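Local coordinates for uncharacterized protein (Pseudomonas phage YuA, PDB 3PES) that is of unknown function, a small phage protein of the YuA Gp49 family that folds as a three-stranded antiparallel sheet packed against a C-terminal helix, at residues D10-L18 against P60-E68; V20-V28 against A77-R85. All blocks are in the same frame, centred on the assembly; numbering follows the deposited sequence.

Contact 1: residues D10-L18 against P60-E68; sequences DRVAGIPCL and PWLERKLTE
L62 and V12 meet at the middle of this contact, where the short helix 60-63 and the residues after it lie against the hairpin formed by strands 6-12 and 15-25. The two methyls of L62 divide the work: L62 CD1 lies 3.6 Å from C17 CB, while L62 CD2 turns to I15 and lies 3.8 Å from I15 CG2. V12 uses both of its branches. V12 CG1, which is trans to the backbone N (chi1 169°), reaches L62 O at 3.7 Å and also touches L66, whereas V12 CG2 meets L66 CD2 at 3.9 Å; the V12 and L66 side chains cross at about a right angle. At the outer margin the far end of I15 takes over, its CD1 sitting 3.7 Å from K65 CD, so that the methylene chain of the lysine is used and not its amine.

Behind these side chains stands the type I' turn from V12 to I15, a common reversal for a two-residue hairpin loop. G14 occupies a backbone conformation that calls for glycine, and R11 NH1 donates to G14 O at 2.9 Å, from above the carbonyl plane. On the other side a type I turn from E63 to L66 brings K65 and L66 round to the hairpin, and T67 then caps helix 68-82. V51 of strand 46-52 touches V12, C17, L62 and L66. D10 forms a salt bridge with R73, and A13 N bonds to E70. What joins the two segments is mainly packing of apolar side chains, with V12 also against the L62 carbonyl, so its cohesion is probably largely hydrophobic.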
ATOM      1  N   ASP A  10      -7.535  -9.366   1.624  1.00 14.47           N
ATOM      2  CA  ASP A  10      -8.303  -8.464   0.796  1.00 14.22           C
ATOM      3  C   ASP A  10      -8.856  -9.292  -0.357  1.00 14.11           C
ATOM      4  O   ASP A  10      -9.008 -10.513  -0.229  1.00 14.05           O
ATOM      5  CB  ASP A  10      -7.453  -7.271   0.317  1.00 14.98           C
ATOM      6  CG  ASP A  10      -8.281  -5.991   0.155  1.00 15.50           C
ATOM      7  OD1 ASP A  10      -8.143  -5.072   1.001  1.00 18.30           O
ATOM      8  OD2 ASP A  10      -9.096  -5.915  -0.794  1.00 14.88           O
ATOM      9  N   ARG A  11      -9.198  -8.630  -1.454  1.00 14.86           N
ATOM     10  CA  ARG A  11      -9.733  -9.293  -2.635  1.00 15.86           C
ATOM     11  C   ARG A  11      -9.138  -8.628  -3.851  1.00 15.92           C
ATOM     12  O   ARG A  11      -8.783  -7.447  -3.793  1.00 15.87           O
ATOM     13  CB  ARG A  11     -11.266  -9.201  -2.681  1.00 16.81           C
ATOM     14  CG  ARG A  11     -11.947  -9.846  -1.478  1.00 19.59           C
ATOM     15  CD  ARG A  11     -13.458  -9.930  -1.590  1.00 25.00           C
ATOM     16  NE  ARG A  11     -14.005 -10.695  -0.469  1.00 27.62           N
ATOM     17  CZ  ARG A  11     -14.400 -11.965  -0.530  1.00 29.90           C
ATOM     18  NH1 ARG A  11     -14.344 -12.639  -1.671  1.00 30.37           N
ATOM     19  NH2 ARG A  11     -14.866 -12.562   0.557  1.00 31.48           N
ATOM     20  N   VAL A  12      -9.012  -9.392  -4.934  1.00 15.46           N
ATOM     21  CA  VAL A  12      -8.705  -8.839  -6.247  1.00 16.65           C
ATOM     22  C   VAL A  12      -9.879  -9.216  -7.128  1.00 17.23           C
ATOM     23  O   VAL A  12     -10.168 -10.395  -7.313  1.00 17.47           O
ATOM     24  CB  VAL A  12      -7.389  -9.384  -6.815  1.00 16.57           C
ATOM     25  CG1 VAL A  12      -7.238  -9.007  -8.290  1.00 16.83           C
ATOM     26  CG2 VAL A  12      -6.215  -8.859  -5.998  1.00 17.74           C
ATOM     27  N   ALA A  13     -10.577  -8.198  -7.628  1.00 18.24           N
ATOM     28  CA  ALA A  13     -11.798  -8.392  -8.400  1.00 19.32           C
ATOM     29  C   ALA A  13     -12.709  -9.449  -7.743  1.00 19.52           C
ATOM     30  O   ALA A  13     -13.225 -10.354  -8.393  1.00 20.09           O
ATOM     31  CB  ALA A  13     -11.466  -8.727  -9.864  1.00 20.24           C
ATOM     32  N   GLY A  14     -12.877  -9.326  -6.433  1.00 18.86           N
ATOM     33  CA  GLY A  14     -13.790 -10.179  -5.683  1.00 18.23           C
ATOM     34  C   GLY A  14     -13.254 -11.523  -5.226  1.00 17.99           C
ATOM     35  O   GLY A  14     -13.939 -12.246  -4.509  1.00 18.88           O
ATOM     36  N   ILE A  15     -12.039 -11.863  -5.635  1.00 16.97           N
ATOM     37  CA  ILE A  15     -11.431 -13.145  -5.280  1.00 16.55           C
ATOM     38  C   ILE A  15     -10.536 -12.966  -4.054  1.00 15.60           C
ATOM     39  O   ILE A  15      -9.645 -12.120  -4.073  1.00 15.52           O
ATOM     40  CB  ILE A  15     -10.608 -13.709  -6.448  1.00 17.02           C
ATOM     41  CG1 ILE A  15     -11.509 -13.906  -7.667  1.00 18.71           C
ATOM     42  CG2 ILE A  15      -9.947 -15.027  -6.058  1.00 18.02           C
ATOM     43  CD1 ILE A  15     -10.743 -14.116  -8.933  1.00 20.18           C
ATOM     44  N   PRO A  16     -10.756 -13.765  -2.986  1.00 15.41           N
ATOM     45  CA  PRO A  16      -9.960 -13.608  -1.757  1.00 15.84           C
ATOM     46  C   PRO A  16      -8.466 -13.797  -1.988  1.00 15.97           C
ATOM     47  O   PRO A  16      -8.052 -14.679  -2.737  1.00 16.60           O
ATOM     48  CB  PRO A  16     -10.483 -14.727  -0.848  1.00 16.59           C
ATOM     49  CG  PRO A  16     -11.813 -15.031  -1.354  1.00 16.71           C
ATOM     50  CD  PRO A  16     -11.822 -14.769  -2.819  1.00 16.26           C
ATOM     51  N   CYS A  17      -7.665 -12.966  -1.330  1.00 15.00           N
ATOM     52  CA  CYS A  17      -6.221 -13.076  -1.427  1.00 15.34           C
ATOM     53  C   CYS A  17      -5.582 -12.474  -0.206  1.00 14.30           C
ATOM     54  O   CYS A  17      -6.268 -11.980   0.686  1.00 15.14           O
ATOM     55  CB  CYS A  17      -5.708 -12.341  -2.654  1.00 15.98           C
ATOM     56  SG  CYS A  17      -5.977 -10.546  -2.606  1.00 18.29           S
ATOM     57  N   LEU A  18      -4.259 -12.528  -0.183  1.00 13.73           N
ATOM     58  CA  LEU A  18      -3.462 -11.840   0.795  1.00 13.34           C
ATOM     59  C   LEU A  18      -2.724 -10.726   0.073  1.00 12.63           C
ATOM     60  O   LEU A  18      -2.199 -10.913  -1.034  1.00 13.61           O
ATOM     61  CB  LEU A  18      -2.472 -12.818   1.405  1.00 14.63           C
ATOM     62  CG  LEU A  18      -1.886 -12.633   2.781  1.00 16.52           C
ATOM     63  CD1 LEU A  18      -2.972 -12.519   3.833  1.00 16.51           C
ATOM     64  CD2 LEU A  18      -1.035 -13.849   3.056  1.00 17.86           C
ATOM     65  N   PRO A  60       0.417 -15.325  -9.491  1.00 16.07           N
ATOM     66  CA  PRO A  60       0.428 -14.627 -10.799  1.00 16.10           C
ATOM     67  C   PRO A  60      -0.941 -14.585 -11.488  1.00 15.89           C
ATOM     68  O   PRO A  60      -1.237 -13.638 -12.225  1.00 14.81           O
ATOM     69  CB  PRO A  60       1.443 -15.414 -11.644  1.00 16.42           C
ATOM     70  CG  PRO A  60       1.964 -16.509 -10.779  1.00 17.26           C
ATOM     71  CD  PRO A  60       1.342 -16.477  -9.437  1.00 16.88           C
ATOM     72  N   TRP A  61      -1.760 -15.606 -11.239  1.00 16.03           N
ATOM     73  CA  TRP A  61      -3.091 -15.646 -11.833  0.50 16.17           C
ATOM     74  C   TRP A  61      -4.004 -14.545 -11.272  1.00 15.65           C
ATOM     75  O   TRP A  61      -4.901 -14.086 -11.974  1.00 15.94           O
ATOM     76  CB  TRP A  61      -3.700 -17.036 -11.668  0.50 16.76           C
ATOM     77  CG  TRP A  61      -3.679 -17.470 -10.266  0.50 18.03           C
ATOM     78  CD1 TRP A  61      -2.643 -18.038  -9.598  0.50 18.82           C
ATOM     79  CD2 TRP A  61      -4.739 -17.341  -9.331  0.50 18.82           C
ATOM     80  NE1 TRP A  61      -2.997 -18.278  -8.297  0.50 19.42           N
ATOM     81  CE2 TRP A  61      -4.285 -17.856  -8.109  0.50 19.42           C
ATOM     82  CE3 TRP A  61      -6.027 -16.837  -9.408  0.50 19.20           C
ATOM     83  CZ2 TRP A  61      -5.082 -17.899  -6.978  0.50 19.84           C
ATOM     84  CZ3 TRP A  61      -6.813 -16.875  -8.280  0.50 20.47           C
ATOM     85  CH2 TRP A  61      -6.342 -17.404  -7.085  0.50 20.81           C
ATOM     86  N   LEU A  62      -3.755 -14.098 -10.048  1.00 15.44           N
ATOM     87  CA  LEU A  62      -4.487 -12.968  -9.495  1.00 15.71           C
ATOM     88  C   LEU A  62      -3.859 -11.661  -9.923  1.00 14.66           C
ATOM     89  O   LEU A  62      -4.566 -10.686 -10.209  1.00 14.67           O
ATOM     90  CB  LEU A  62      -4.546 -13.033  -7.967  1.00 16.71           C
ATOM     91  CG  LEU A  62      -5.649 -13.913  -7.399  1.00 18.39           C
ATOM     92  CD1 LEU A  62      -5.675 -13.839  -5.892  1.00 20.04           C
ATOM     93  CD2 LEU A  62      -6.999 -13.512  -7.979  1.00 20.12           C
ATOM     94  N   GLU A  63      -2.532 -11.625  -9.965  1.00 13.70           N
ATOM     95  CA  GLU A  63      -1.839 -10.430 -10.434  1.00 14.01           C
ATOM     96  C   GLU A  63      -2.360 -10.023 -11.814  1.00 14.13           C
ATOM     97  O   GLU A  63      -2.598  -8.844 -12.064  1.00 14.25           O
ATOM     98  CB  GLU A  63      -0.328 -10.664 -10.447  1.00 14.53           C
ATOM     99  N   ARG A  64      -2.575 -10.992 -12.705  1.00 14.97           N
ATOM    100  CA  ARG A  64      -3.132 -10.717 -14.041  1.00 16.53           C
ATOM    101  C   ARG A  64      -4.558 -10.150 -14.033  1.00 16.18           C
ATOM    102  O   ARG A  64      -5.007  -9.516 -15.008  1.00 17.34           O
ATOM    103  CB  ARG A  64      -3.086 -11.984 -14.892  1.00 17.76           C
ATOM    104  CG  ARG A  64      -1.714 -12.303 -15.458  1.00 20.86           C
ATOM    105  CD  ARG A  64      -1.759 -13.528 -16.375  1.00 25.74           C
ATOM    106  NE  ARG A  64      -2.321 -14.689 -15.687  1.00 29.64           N
ATOM    107  CZ  ARG A  64      -2.673 -15.838 -16.263  1.00 31.73           C
ATOM    108  NH1 ARG A  64      -2.528 -16.017 -17.572  1.00 32.98           N
ATOM    109  NH2 ARG A  64      -3.174 -16.819 -15.515  1.00 32.27           N
ATOM    110  N   LYS A  65      -5.276 -10.380 -12.941  1.00 16.16           N
ATOM    111  CA  LYS A  65      -6.636  -9.880 -12.807  1.00 16.05           C
ATOM    112  C   LYS A  65      -6.707  -8.485 -12.211  1.00 15.84           C
ATOM    113  O   LYS A  65      -7.784  -7.902 -12.135  1.00 16.69           O
ATOM    114  CB  LYS A  65      -7.483 -10.826 -11.962  1.00 16.40           C
ATOM    115  CG  LYS A  65      -7.765 -12.143 -12.619  1.00 19.39           C
ATOM    116  CD  LYS A  65      -8.836 -12.862 -11.834  1.00 23.61           C
ATOM    117  CE  LYS A  65      -9.177 -14.193 -12.453  1.00 24.85           C
ATOM    118  NZ  LYS A  65      -9.833 -14.017 -13.781  1.00 26.01           N
ATOM    119  N   LEU A  66      -5.576  -7.956 -11.762  1.00 14.47           N
ATOM    120  CA  LEU A  66      -5.565  -6.590 -11.286  1.00 13.77           C
ATOM    121  C   LEU A  66      -5.900  -5.643 -12.423  1.00 13.77           C
ATOM    122  O   LEU A  66      -5.377  -5.745 -13.536  1.00 15.90           O
ATOM    123  CB  LEU A  66      -4.214  -6.221 -10.683  1.00 13.92           C
ATOM    124  CG  LEU A  66      -3.860  -6.766  -9.301  1.00 14.24           C
ATOM    125  CD1 LEU A  66      -2.385  -6.527  -9.057  1.00 15.15           C
ATOM    126  CD2 LEU A  66      -4.686  -6.098  -8.209  1.00 15.88           C
ATOM    127  N   THR A  67      -6.800  -4.727 -12.137  1.00 12.16           N
ATOM    128  CA  THR A  67      -7.015  -3.591 -13.025  1.00 12.06           C
ATOM    129  C   THR A  67      -6.384  -2.372 -12.381  1.00 12.23           C
ATOM    130  O   THR A  67      -6.061  -2.388 -11.198  1.00 11.79           O
ATOM    131  CB  THR A  67      -8.496  -3.317 -13.184  1.00 12.61           C
ATOM    132  OG1 THR A  67      -9.058  -3.067 -11.891  1.00 12.28           O
ATOM    133  CG2 THR A  67      -9.204  -4.503 -13.845  1.00 14.46           C
ATOM    134  N   GLU A  68      -6.212  -1.295 -13.132  1.00 11.82           N
ATOM    135  CA  GLU A  68      -5.725  -0.064 -12.524  1.00 11.39           C
ATOM    136  C   GLU A  68      -6.638   0.415 -11.407  1.00 11.12           C
ATOM    137  O   GLU A  68      -6.171   0.935 -10.406  1.00 11.36           O
ATOM    138  CB  GLU A  68      -5.505   1.022 -13.576  1.00 11.36           C
ATOM    139  CG  GLU A  68      -4.325   0.719 -14.505  1.00 12.86           C
ATOM    140  CD  GLU A  68      -3.001   0.422 -13.800  1.00 13.66           C
ATOM    141  OE1 GLU A  68      -2.682   1.065 -12.774  1.00 12.42           O
ATOM    142  OE2 GLU A  68      -2.263  -0.464 -14.281  1.00 14.91           O
TER

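Contact 2: residues V20-V28 against A77-R85; sequences VVTYWEPYV and AVFDRMEGR
The indole of W24 lies against the C-terminal end of helix 68-82, with M82, a selenomethionine, over one face and E83, just past the helix, at its edge. M82 CB makes a CH-pi contact 3.4 Å from the centroid of the five-membered ring of W24, only 7° off its normal. Bent at chi2 and chi3, the M82 chain folds back over the same face, leaving SE above the ring at a greater distance and CE near W24 CB. The six-membered ring runs on past V78, whose CG1 is 3.7 Å from W24 CZ3, and reaches the backbone of F79, with W24 CH2 3.6 Å from F79 CA. Deeper still, V21 and V78 meet tip to tip, and both V21 methyls also touch the selenium.

Polar contacts replace this close packing where the strand ends. E83 OE2 accepts two N-H groups from opposite faces of the carboxylate plane: W24 NE1 at 2.9 Å, in the plane of the indole and nearly straight, and Y27 N at 3.0 Å. The first bond probably helps to fix the rotation of the indole, while the second ties down the chain just beyond P26. CG of E83 lies over the centre of the F79 ring, which probably helps to position the carboxylate. On the looser solvent side, Y27 approaches through CB, which is 4.3 Å from F79 CE1, and its ring leads away; one water bridges Y27 O and E83 OE1.

The axes of strand 20-25 and helix 77-82 pass 10.2 Å apart at 71°. Strand 6-12 borders the helix through A6 and F8, which touch M82, V78 and R81, and W49 of strand 46-52 also meets V78. A classic beta bulge at T22 and Y23, facing E48, lies just before W24.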
ATOM      1  N   VAL A  20       0.594  -8.574   0.596  1.00 10.80           N
ATOM      2  CA  VAL A  20       1.816  -8.523   1.377  1.00 11.38           C
ATOM      3  C   VAL A  20       2.524  -7.215   1.029  1.00 10.46           C
ATOM      4  O   VAL A  20       2.731  -6.887  -0.150  1.00 11.28           O
ATOM      5  CB  VAL A  20       2.696  -9.755   1.075  1.00 12.36           C
ATOM      6  CG1 VAL A  20       4.113  -9.593   1.625  1.00 14.66           C
ATOM      7  CG2 VAL A  20       2.034 -10.984   1.657  1.00 13.57           C
ATOM      8  N   VAL A  21       2.846  -6.447   2.063  1.00 10.28           N
ATOM      9  CA  VAL A  21       3.553  -5.195   1.884  1.00 10.34           C
ATOM     10  C   VAL A  21       5.047  -5.463   2.032  1.00 10.92           C
ATOM     11  O   VAL A  21       5.493  -5.952   3.077  1.00 11.70           O
ATOM     12  CB  VAL A  21       3.088  -4.157   2.929  1.00 10.17           C
ATOM     13  CG1 VAL A  21       3.741  -2.811   2.666  1.00 10.39           C
ATOM     14  CG2 VAL A  21       1.564  -4.011   2.918  1.00 11.51           C
ATOM     15  N   THR A  22       5.809  -5.154   0.980  1.00 11.90           N
ATOM     16  CA  THR A  22       7.243  -5.475   0.945  1.00 12.88           C
ATOM     17  C   THR A  22       8.138  -4.269   1.209  1.00 12.19           C
ATOM     18  O   THR A  22       9.313  -4.426   1.554  1.00 13.32           O
ATOM     19  CB  THR A  22       7.657  -6.112  -0.389  1.00 14.08           C
ATOM     20  OG1 THR A  22       7.380  -5.202  -1.446  1.00 16.22           O
ATOM     21  CG2 THR A  22       6.901  -7.421  -0.640  1.00 16.68           C
ATOM     22  N   TYR A  23       7.599  -3.075   0.995  1.00 11.56           N
ATOM     23  CA  TYR A  23       8.312  -1.839   1.304  1.00 11.42           C
ATOM     24  C   TYR A  23       7.281  -0.794   1.707  1.00 10.72           C
ATOM     25  O   TYR A  23       6.243  -0.694   1.066  1.00 10.91           O
ATOM     26  CB  TYR A  23       9.159  -1.355   0.108  1.00 12.44           C
ATOM     27  CG  TYR A  23       9.957  -0.126   0.494  1.00 16.13           C
ATOM     28  CD1 TYR A  23      11.150  -0.245   1.217  1.00 19.94           C
ATOM     29  CD2 TYR A  23       9.482   1.150   0.228  1.00 19.85           C
ATOM     30  CE1 TYR A  23      11.862   0.883   1.632  1.00 20.14           C
ATOM     31  CE2 TYR A  23      10.192   2.284   0.631  1.00 20.35           C
ATOM     32  CZ  TYR A  23      11.359   2.139   1.331  1.00 20.95           C
ATOM     33  OH  TYR A  23      12.041   3.260   1.728  1.00 23.12           O
ATOM     34  N   TRP A  24       7.571  -0.020   2.748  1.00 10.18           N
ATOM     35  CA  TRP A  24       6.693   1.100   3.110  1.00  9.85           C
ATOM     36  C   TRP A  24       7.500   2.319   3.494  1.00  9.43           C
ATOM     37  O   TRP A  24       8.324   2.260   4.397  1.00 10.18           O
ATOM     38  CB  TRP A  24       5.662   0.760   4.209  1.00  9.98           C
ATOM     39  CG  TRP A  24       4.677   1.886   4.385  1.00  9.61           C
ATOM     40  CD1 TRP A  24       4.576   2.747   5.439  1.00 10.12           C
ATOM     41  CD2 TRP A  24       3.677   2.294   3.440  1.00  9.05           C
ATOM     42  NE1 TRP A  24       3.563   3.650   5.212  1.00 10.31           N
ATOM     43  CE2 TRP A  24       3.009   3.411   3.984  1.00  9.54           C
ATOM     44  CE3 TRP A  24       3.284   1.818   2.188  1.00 10.10           C
ATOM     45  CZ2 TRP A  24       1.952   4.057   3.317  1.00 10.17           C
ATOM     46  CZ3 TRP A  24       2.234   2.454   1.519  1.00 11.30           C
ATOM     47  CH2 TRP A  24       1.590   3.565   2.084  1.00 10.40           C
ATOM     48  N   GLU A  25       7.246   3.432   2.818  1.00  9.81           N
ATOM     49  CA  GLU A  25       7.866   4.695   3.177  1.00 10.56           C
ATOM     50  C   GLU A  25       6.874   5.441   4.058  1.00 10.33           C
ATOM     51  O   GLU A  25       5.837   5.864   3.571  1.00  9.99           O
ATOM     52  CB  GLU A  25       8.189   5.520   1.931  1.00 11.27           C
ATOM     53  CG  GLU A  25       9.091   6.728   2.218  1.00 12.64           C
ATOM     54  CD  GLU A  25      10.431   6.321   2.779  1.00 13.19           C
ATOM     55  OE1 GLU A  25      11.156   5.578   2.089  1.00 15.57           O
ATOM     56  OE2 GLU A  25      10.766   6.751   3.904  1.00 16.54           O
ATOM     57  N   PRO A  26       7.188   5.621   5.357  1.00 10.41           N
ATOM     58  CA  PRO A  26       6.180   6.277   6.216  1.00  9.95           C
ATOM     59  C   PRO A  26       5.781   7.659   5.726  1.00  9.83           C
ATOM     60  O   PRO A  26       6.642   8.405   5.231  1.00 10.56           O
ATOM     61  CB  PRO A  26       6.890   6.377   7.578  1.00 11.12           C
ATOM     62  CG  PRO A  26       7.834   5.212   7.570  1.00 12.24           C
ATOM     63  CD  PRO A  26       8.340   5.128   6.149  1.00 10.55           C
ATOM     64  N   TYR A  27       4.501   8.005   5.883  1.00  9.31           N
ATOM     65  CA  TYR A  27       4.058   9.350   5.524  1.00 10.01           C
ATOM     66  C   TYR A  27       4.690  10.343   6.497  1.00 10.45           C
ATOM     67  O   TYR A  27       4.652  10.134   7.715  1.00 12.21           O
ATOM     68  CB  TYR A  27       2.542   9.466   5.594  1.00 10.62           C
ATOM     69  CG  TYR A  27       2.016  10.790   5.097  1.00 10.03           C
ATOM     70  CD1 TYR A  27       2.027  11.109   3.731  1.00 10.52           C
ATOM     71  CD2 TYR A  27       1.500  11.726   5.990  1.00 10.88           C
ATOM     72  CE1 TYR A  27       1.539  12.316   3.267  1.00  9.97           C
ATOM     73  CE2 TYR A  27       1.004  12.930   5.534  1.00 11.14           C
ATOM     74  CZ  TYR A  27       1.019  13.215   4.179  1.00  9.84           C
ATOM     75  OH  TYR A  27       0.509  14.396   3.724  1.00 10.79           O
ATOM     76  N   VAL A  28       5.257  11.428   5.979  1.00 10.14           N
ATOM     77  CA  VAL A  28       5.815  12.496   6.806  1.00 11.07           C
ATOM     78  C   VAL A  28       5.070  13.753   6.402  1.00 10.31           C
ATOM     79  O   VAL A  28       5.092  14.139   5.228  1.00 10.70           O
ATOM     80  CB  VAL A  28       7.319  12.708   6.555  1.00 11.00           C
ATOM     81  CG1 VAL A  28       7.881  13.690   7.576  1.00 12.99           C
ATOM     82  CG2 VAL A  28       8.062  11.386   6.691  1.00 12.75           C
ATOM     83  N   ALA A  77      -5.756   0.832   0.636  1.00  9.44           N
ATOM     84  CA  ALA A  77      -5.839  -0.183   1.684  1.00  9.42           C
ATOM     85  C   ALA A  77      -4.484  -0.391   2.365  1.00  9.23           C
ATOM     86  O   ALA A  77      -4.405  -0.549   3.592  1.00  9.35           O
ATOM     87  CB  ALA A  77      -6.373  -1.490   1.095  1.00 10.95           C
ATOM     88  N   VAL A  78      -3.417  -0.409   1.570  1.00  8.99           N
ATOM     89  CA  VAL A  78      -2.068  -0.516   2.112  1.00  9.19           C
ATOM     90  C   VAL A  78      -1.712   0.722   2.938  1.00  8.81           C
ATOM     91  O   VAL A  78      -1.185   0.598   4.032  1.00  9.41           O
ATOM     92  CB  VAL A  78      -1.042  -0.777   0.978  1.00  9.81           C
ATOM     93  CG1 VAL A  78       0.396  -0.707   1.482  1.00 11.02           C
ATOM     94  CG2 VAL A  78      -1.322  -2.137   0.356  1.00 10.60           C
ATOM     95  N   PHE A  79      -1.994   1.912   2.418  1.00  9.25           N
ATOM     96  CA  PHE A  79      -1.770   3.121   3.213  1.00  8.82           C
ATOM     97  C   PHE A  79      -2.492   3.045   4.567  1.00  9.36           C
ATOM     98  O   PHE A  79      -1.901   3.318   5.612  1.00 10.10           O
ATOM     99  CB  PHE A  79      -2.228   4.348   2.416  1.00  8.64           C
ATOM    100  CG  PHE A  79      -1.977   5.676   3.111  1.00  8.96           C
ATOM    101  CD1 PHE A  79      -0.927   6.493   2.730  1.00  9.72           C
ATOM    102  CD2 PHE A  79      -2.819   6.113   4.129  1.00 10.13           C
ATOM    103  CE1 PHE A  79      -0.696   7.720   3.380  1.00 10.19           C
ATOM    104  CE2 PHE A  79      -2.600   7.333   4.755  1.00 11.43           C
ATOM    105  CZ  PHE A  79      -1.543   8.135   4.374  1.00  9.20           C
ATOM    106  N   ASP A  80      -3.762   2.661   4.544  1.00  9.56           N
ATOM    107  CA  ASP A  80      -4.539   2.650   5.771  1.00  9.69           C
ATOM    108  C   ASP A  80      -3.979   1.609   6.745  1.00 11.03           C
ATOM    109  O   ASP A  80      -3.905   1.850   7.936  1.00 11.88           O
ATOM    110  CB  ASP A  80      -6.010   2.351   5.471  1.00  9.97           C
ATOM    111  CG  ASP A  80      -6.706   3.477   4.726  1.00 11.45           C
ATOM    112  OD1 ASP A  80      -6.205   4.628   4.672  1.00 11.65           O
ATOM    113  OD2 ASP A  80      -7.793   3.192   4.194  1.00 13.59           O
ATOM    114  N   ARG A  81      -3.541   0.461   6.235  1.00 10.71           N
ATOM    115  CA  ARG A  81      -2.937  -0.564   7.092  1.00 10.49           C
ATOM    116  C   ARG A  81      -1.623  -0.062   7.697  1.00 10.91           C
ATOM    117  O   ARG A  81      -1.384  -0.225   8.896  1.00 11.91           O
ATOM    118  CB  ARG A  81      -2.724  -1.854   6.282  1.00 10.35           C
ATOM    119  CG  ARG A  81      -1.903  -2.923   6.986  1.00 10.60           C
ATOM    120  CD  ARG A  81      -2.417  -3.321   8.363  1.00 11.73           C
ATOM    121  NE  ARG A  81      -1.489  -4.268   8.989  1.00 13.43           N
ATOM    122  CZ  ARG A  81      -0.370  -3.911   9.621  1.00 14.63           C
ATOM    123  NH1 ARG A  81      -0.010  -2.635   9.736  1.00 14.23           N
ATOM    124  NH2 ARG A  81       0.407  -4.844  10.131  1.00 16.34           N
HETATM  125  N   MSE A  82      -0.782   0.567   6.870  1.00 10.39           N
HETATM  126  CA  MSE A  82       0.556   0.932   7.328  1.00 10.94           C
HETATM  127  C   MSE A  82       0.603   2.196   8.149  1.00 11.41           C
HETATM  128  O   MSE A  82       1.544   2.404   8.916  1.00 12.10           O
HETATM  129  CB  MSE A  82       1.523   1.029   6.147  1.00 11.35           C
HETATM  130  CG  MSE A  82       1.673  -0.276   5.318  1.00 12.20           C
HETATM  131 SE   MSE A  82       2.062  -1.849   6.339  1.00 17.26          SE
HETATM  132  CE  MSE A  82       3.796  -1.350   7.062  1.00 20.01           C
ATOM    133  N   GLU A  83      -0.423   3.024   8.003  1.00 10.53           N
ATOM    134  CA  GLU A  83      -0.507   4.270   8.759  1.00 11.49           C
ATOM    135  C   GLU A  83      -1.460   4.178   9.951  1.00 12.17           C
ATOM    136  O   GLU A  83      -1.763   5.179  10.580  1.00 13.08           O
ATOM    137  CB  GLU A  83      -0.882   5.434   7.830  1.00 11.38           C
ATOM    138  CG  GLU A  83       0.159   5.673   6.729  1.00 11.90           C
ATOM    139  CD  GLU A  83       1.461   6.246   7.243  1.00 11.03           C
ATOM    140  OE1 GLU A  83       1.421   6.999   8.244  1.00 12.86           O
ATOM    141  OE2 GLU A  83       2.521   5.947   6.645  1.00 11.44           O
ATOM    142  N   GLY A  84      -1.893   2.958  10.268  1.00 11.80           N
ATOM    143  CA  GLY A  84      -2.874   2.736  11.331  1.00 12.71           C
ATOM    144  C   GLY A  84      -2.236   2.631  12.703  1.00 13.92           C
ATOM    145  O   GLY A  84      -1.041   2.873  12.856  1.00 14.88           O
ATOM    146  N   ARG A  85      -3.047   2.263  13.691  1.00 15.28           N
ATOM    147  CA  ARG A  85      -2.590   2.140  15.075  1.00 16.01           C
ATOM    148  C   ARG A  85      -2.966   0.796  15.695  1.00 16.92           C
ATOM    149  O   ARG A  85      -3.771   0.054  15.151  1.00 16.60           O
ATOM    150  CB  ARG A  85      -3.167   3.275  15.923  1.00 17.12           C
TER
HETATM  151  O   HOH W   1       3.545   8.210   9.239  1.00 20.55           O

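In the fold
Contacts 1 and 2 lie at separate places on the antiparallel sheet, their centres about 19 Å apart. Strand 15-25 serves both, its start belonging to contact 1 and its end to contact 2, while helices 60-63 and 68-82 follow one another and supply the partners in the same order. Along the chain the segments alternate, 10-18, 20-28, 60-68 and 77-85, so the two contacts cross in sequence. They touch where D10 OD1 packs against A77 CB at 4.0 Å. Together they fasten the C-terminal helical region to the N-terminal hairpin, contact 1 towards its turn and contact 2 nearer the centre of the molecule, about 6 Å from it against about 14 Å for the centre of contact 1.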